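Local coordinates for protein precorrin-6Y C5,15-methyltransferase (Corynebacterium diphtheriae, PDB 3HM2) that probably transfers methyl groups from S-adenosyl-L-methionine to precorrin-6Y in adenosylcobalamin biosynthesis, this chain being the C-terminal methyltransferase domain of the longer protein, at residues 26-32 against 95-101. Residues are numbered along the deposited sequence.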
ATOM      1  N   HIS A  26      -5.102  36.642   4.058  1.00 35.58           N
ATOM      2  CA  HIS A  26      -5.527  37.151   5.352  1.00 30.22           C
ATOM      3  C   HIS A  26      -5.955  36.010   6.275  1.00 36.15           C
ATOM      4  O   HIS A  26      -6.823  36.170   7.148  1.00 47.06           O
ATOM      5  CB  HIS A  26      -6.608  38.228   5.200  1.00 43.14           C
ATOM      6  CG  HIS A  26      -6.695  38.836   3.826  1.00 50.74           C
ATOM      7  ND1 HIS A  26      -6.137  40.059   3.510  1.00 48.70           N
ATOM      8  CD2 HIS A  26      -7.326  38.412   2.700  1.00 47.91           C
ATOM      9  CE1 HIS A  26      -6.399  40.347   2.247  1.00 44.67           C
ATOM     10  NE2 HIS A  26      -7.118  39.363   1.733  1.00 44.79           N
ATOM     11  N   GLU A  27      -5.329  34.855   6.066  1.00 37.01           N
ATOM     12  CA  GLU A  27      -5.597  33.675   6.869  1.00 37.76           C
ATOM     13  C   GLU A  27      -4.551  33.435   7.960  1.00 32.43           C
ATOM     14  O   GLU A  27      -3.390  33.767   7.801  1.00 28.56           O
ATOM     15  CB  GLU A  27      -5.860  32.428   5.994  1.00 34.65           C
ATOM     16  CG  GLU A  27      -7.364  32.234   5.708  1.00 39.29           C
ATOM     17  CD  GLU A  27      -7.684  31.233   4.592  1.00 42.73           C
ATOM     18  OE1 GLU A  27      -7.101  30.129   4.607  1.00 45.03           O
ATOM     19  OE2 GLU A  27      -8.546  31.540   3.723  1.00 38.95           O
ATOM     20  N   THR A  28      -5.011  32.891   9.088  1.00 40.88           N
ATOM     21  CA  THR A  28      -4.177  32.591  10.243  1.00 34.29           C
ATOM     22  C   THR A  28      -4.230  31.107  10.563  1.00 38.43           C
ATOM     23  O   THR A  28      -5.298  30.592  10.937  1.00 35.09           O
ATOM     24  CB  THR A  28      -4.678  33.349  11.491  1.00 30.22           C
ATOM     25  OG1 THR A  28      -4.781  34.742  11.191  1.00 41.64           O
ATOM     26  CG2 THR A  28      -3.738  33.136  12.668  1.00 26.49           C
ATOM     27  N   LEU A  29      -3.098  30.413  10.427  1.00 36.07           N
ATOM     28  CA  LEU A  29      -3.016  29.025  10.890  1.00 28.80           C
ATOM     29  C   LEU A  29      -2.669  28.871  12.368  1.00 31.18           C
ATOM     30  O   LEU A  29      -1.699  29.470  12.817  1.00 26.85           O
ATOM     31  CB  LEU A  29      -1.969  28.231  10.098  1.00 34.80           C
ATOM     32  CG  LEU A  29      -1.754  26.811  10.648  1.00 35.24           C
ATOM     33  CD1 LEU A  29      -2.931  25.901  10.301  1.00 25.49           C
ATOM     34  CD2 LEU A  29      -0.474  26.214  10.145  1.00 43.76           C
ATOM     35  N   TRP A  30      -3.441  28.057  13.108  1.00 30.35           N
ATOM     36  CA  TRP A  30      -2.922  27.461  14.337  1.00 27.11           C
ATOM     37  C   TRP A  30      -2.252  26.155  13.957  1.00 34.22           C
ATOM     38  O   TRP A  30      -2.888  25.226  13.466  1.00 31.91           O
ATOM     39  CB  TRP A  30      -3.988  27.231  15.403  1.00 18.67           C
ATOM     40  CG  TRP A  30      -4.357  28.497  16.138  1.00 26.35           C
ATOM     41  CD1 TRP A  30      -3.993  29.793  15.821  1.00 24.13           C
ATOM     42  CD2 TRP A  30      -5.185  28.597  17.309  1.00 32.10           C
ATOM     43  NE1 TRP A  30      -4.542  30.682  16.734  1.00 23.90           N
ATOM     44  CE2 TRP A  30      -5.274  29.967  17.652  1.00 25.42           C
ATOM     45  CE3 TRP A  30      -5.858  27.657  18.110  1.00 31.18           C
ATOM     46  CZ2 TRP A  30      -6.028  30.406  18.732  1.00 17.38           C
ATOM     47  CZ3 TRP A  30      -6.590  28.100  19.194  1.00 21.60           C
ATOM     48  CH2 TRP A  30      -6.658  29.457  19.502  1.00 18.65           C
ATOM     49  N   ASP A  31      -0.946  26.086  14.190  1.00 34.98           N
ATOM     50  CA  ASP A  31      -0.196  24.851  13.992  1.00 33.06           C
ATOM     51  C   ASP A  31       0.178  24.212  15.326  1.00 34.21           C
ATOM     52  O   ASP A  31       1.114  24.651  15.994  1.00 32.67           O
ATOM     53  CB  ASP A  31       1.064  25.116  13.165  1.00 34.68           C
ATOM     54  CG  ASP A  31       2.195  24.167  13.506  1.00 39.41           C
ATOM     55  OD1 ASP A  31       1.917  23.082  14.058  1.00 48.93           O
ATOM     56  OD2 ASP A  31       3.364  24.506  13.224  1.00 41.97           O
ATOM     57  N   ILE A  32      -0.560  23.175  15.707  1.00 35.76           N
ATOM     58  CA  ILE A  32      -0.465  22.620  17.051  1.00 37.76           C
ATOM     59  C   ILE A  32       0.096  21.201  17.024  1.00 40.92           C
ATOM     60  O   ILE A  32      -0.280  20.392  16.177  1.00 39.40           O
ATOM     61  CB  ILE A  32      -1.833  22.608  17.757  1.00 28.36           C
ATOM     62  CG1 ILE A  32      -2.605  23.892  17.444  1.00 29.57           C
ATOM     63  CG2 ILE A  32      -1.659  22.437  19.257  1.00 35.74           C
ATOM     64  CD1 ILE A  32      -4.099  23.690  17.312  1.00 35.24           C
ATOM     65  N   PRO A  95      -8.366  31.540  15.224  1.00 27.17           N
ATOM     66  CA  PRO A  95      -7.611  30.992  14.090  1.00 32.94           C
ATOM     67  C   PRO A  95      -8.501  30.861  12.854  1.00 41.15           C
ATOM     68  O   PRO A  95      -9.719  30.709  13.021  1.00 38.92           O
ATOM     69  CB  PRO A  95      -7.280  29.587  14.577  1.00 26.03           C
ATOM     70  CG  PRO A  95      -8.404  29.285  15.507  1.00 19.56           C
ATOM     71  CD  PRO A  95      -8.484  30.519  16.284  1.00 25.08           C
ATOM     72  N   ASP A  96      -7.913  30.896  11.653  1.00 35.08           N
ATOM     73  CA  ASP A  96      -8.677  30.688  10.424  1.00 30.39           C
ATOM     74  C   ASP A  96      -8.623  29.201  10.013  1.00 28.04           C
ATOM     75  O   ASP A  96      -9.616  28.600   9.615  1.00 25.46           O
ATOM     76  CB  ASP A  96      -8.167  31.616   9.299  1.00 31.77           C
ATOM     77  CG  ASP A  96      -8.733  33.023   9.385  1.00 35.48           C
ATOM     78  OD1 ASP A  96      -9.888  33.196   8.963  1.00 43.99           O
ATOM     79  OD2 ASP A  96      -8.023  33.966   9.829  1.00 40.16           O
ATOM     80  N   VAL A  97      -7.442  28.619  10.093  1.00 24.81           N
ATOM     81  CA  VAL A  97      -7.265  27.211   9.813  1.00 26.64           C
ATOM     82  C   VAL A  97      -6.467  26.653  11.005  1.00 25.43           C
ATOM     83  O   VAL A  97      -5.752  27.418  11.674  1.00 24.47           O
ATOM     84  CB  VAL A  97      -6.516  27.055   8.513  1.00 22.63           C
ATOM     85  CG1 VAL A  97      -6.877  25.766   7.851  1.00 21.45           C
ATOM     86  CG2 VAL A  97      -6.937  28.152   7.629  1.00 28.61           C
ATOM     87  N   ILE A  98      -6.626  25.367  11.317  1.00 21.35           N
ATOM     88  CA  ILE A  98      -5.734  24.702  12.268  1.00 16.68           C
ATOM     89  C   ILE A  98      -5.174  23.451  11.663  1.00 23.06           C
ATOM     90  O   ILE A  98      -5.790  22.847  10.808  1.00 18.80           O
ATOM     91  CB  ILE A  98      -6.437  24.289  13.509  1.00 25.45           C
ATOM     92  CG1 ILE A  98      -6.846  25.527  14.265  1.00 29.15           C
ATOM     93  CG2 ILE A  98      -5.537  23.394  14.382  1.00 31.54           C
ATOM     94  CD1 ILE A  98      -8.149  25.344  14.972  1.00 30.20           C
ATOM     95  N   PHE A  99      -3.990  23.072  12.123  1.00 27.18           N
ATOM     96  CA  PHE A  99      -3.399  21.819  11.716  1.00 29.83           C
ATOM     97  C   PHE A  99      -2.886  21.148  12.972  1.00 30.39           C
ATOM     98  O   PHE A  99      -2.166  21.795  13.732  1.00 29.14           O
ATOM     99  CB  PHE A  99      -2.214  21.998  10.730  1.00 24.22           C
ATOM    100  CG  PHE A  99      -1.435  20.699  10.504  1.00 32.55           C
ATOM    101  CD1 PHE A  99      -1.767  19.835   9.466  1.00 19.96           C
ATOM    102  CD2 PHE A  99      -0.423  20.304  11.390  1.00 37.15           C
ATOM    103  CE1 PHE A  99      -1.098  18.633   9.307  1.00 17.97           C
ATOM    104  CE2 PHE A  99       0.246  19.092  11.219  1.00 37.90           C
ATOM    105  CZ  PHE A  99      -0.097  18.266  10.173  1.00 26.51           C
ATOM    106  N   ILE A 100      -3.261  19.875  13.183  1.00 23.48           N
ATOM    107  CA  ILE A 100      -2.639  19.026  14.199  1.00 29.66           C
ATOM    108  C   ILE A 100      -1.891  17.815  13.591  1.00 33.89           C
ATOM    109  O   ILE A 100      -2.450  17.072  12.777  1.00 32.53           O
ATOM    110  CB  ILE A 100      -3.681  18.520  15.192  1.00 33.39           C
ATOM    111  CG1 ILE A 100      -4.281  19.711  15.976  1.00 43.25           C
ATOM    112  CG2 ILE A 100      -3.046  17.502  16.103  1.00 22.72           C
ATOM    113  CD1 ILE A 100      -5.628  19.430  16.712  1.00 36.00           C
ATOM    114  N   GLY A 101      -0.629  17.624  13.984  1.00 41.20           N
ATOM    115  CA  GLY A 101       0.125  16.418  13.643  1.00 41.13           C
ATOM    116  C   GLY A 101       0.500  15.559  14.851  1.00 43.07           C
ATOM    117  O   GLY A 101      -0.331  14.861  15.455  1.00 47.47           O
TER
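Two adjacent parallel strands, 27-32 and 97-100, pair at the centre of the sheet, where the 3-2-1-4-5-7-6 strand order of a class I AdoMet-dependent methyltransferase places its first and fourth strands side by side. Their backbones form a regular ladder: Val-97 N donates to Thr-28 O (3.0 Å), Trp-30 N to Val-97 O (2.8 Å), Phe-99 N to Trp-30 O (2.8 Å) and Ile-32 N to Phe-99 O (2.9 Å). Thr-28 O also accepts Asp-96 N at 2.7 Å, so the pairing begins with a bifurcated bond. On one face, Pro-95 lies over the indole of Trp-30 in a CH-pi contact, its CB 3.4 Å from the five-membered ring centroid, while Phe-88 stacks on Trp-30 and Ile-32 CD1 meets Ile-98 CG2 at 3.3 Å. Leu-29, Val-97 and Phe-99 pack on the other face against helix 38-44, which follows a glycine-rich turn resembling the Rossmann-type GxGxxA motif; Asp-31 OD2 bonds weakly to Gly-37 N there. Strands 50-55 and 122-127 flank the pair, beside 27-32 and 97-100 respectively.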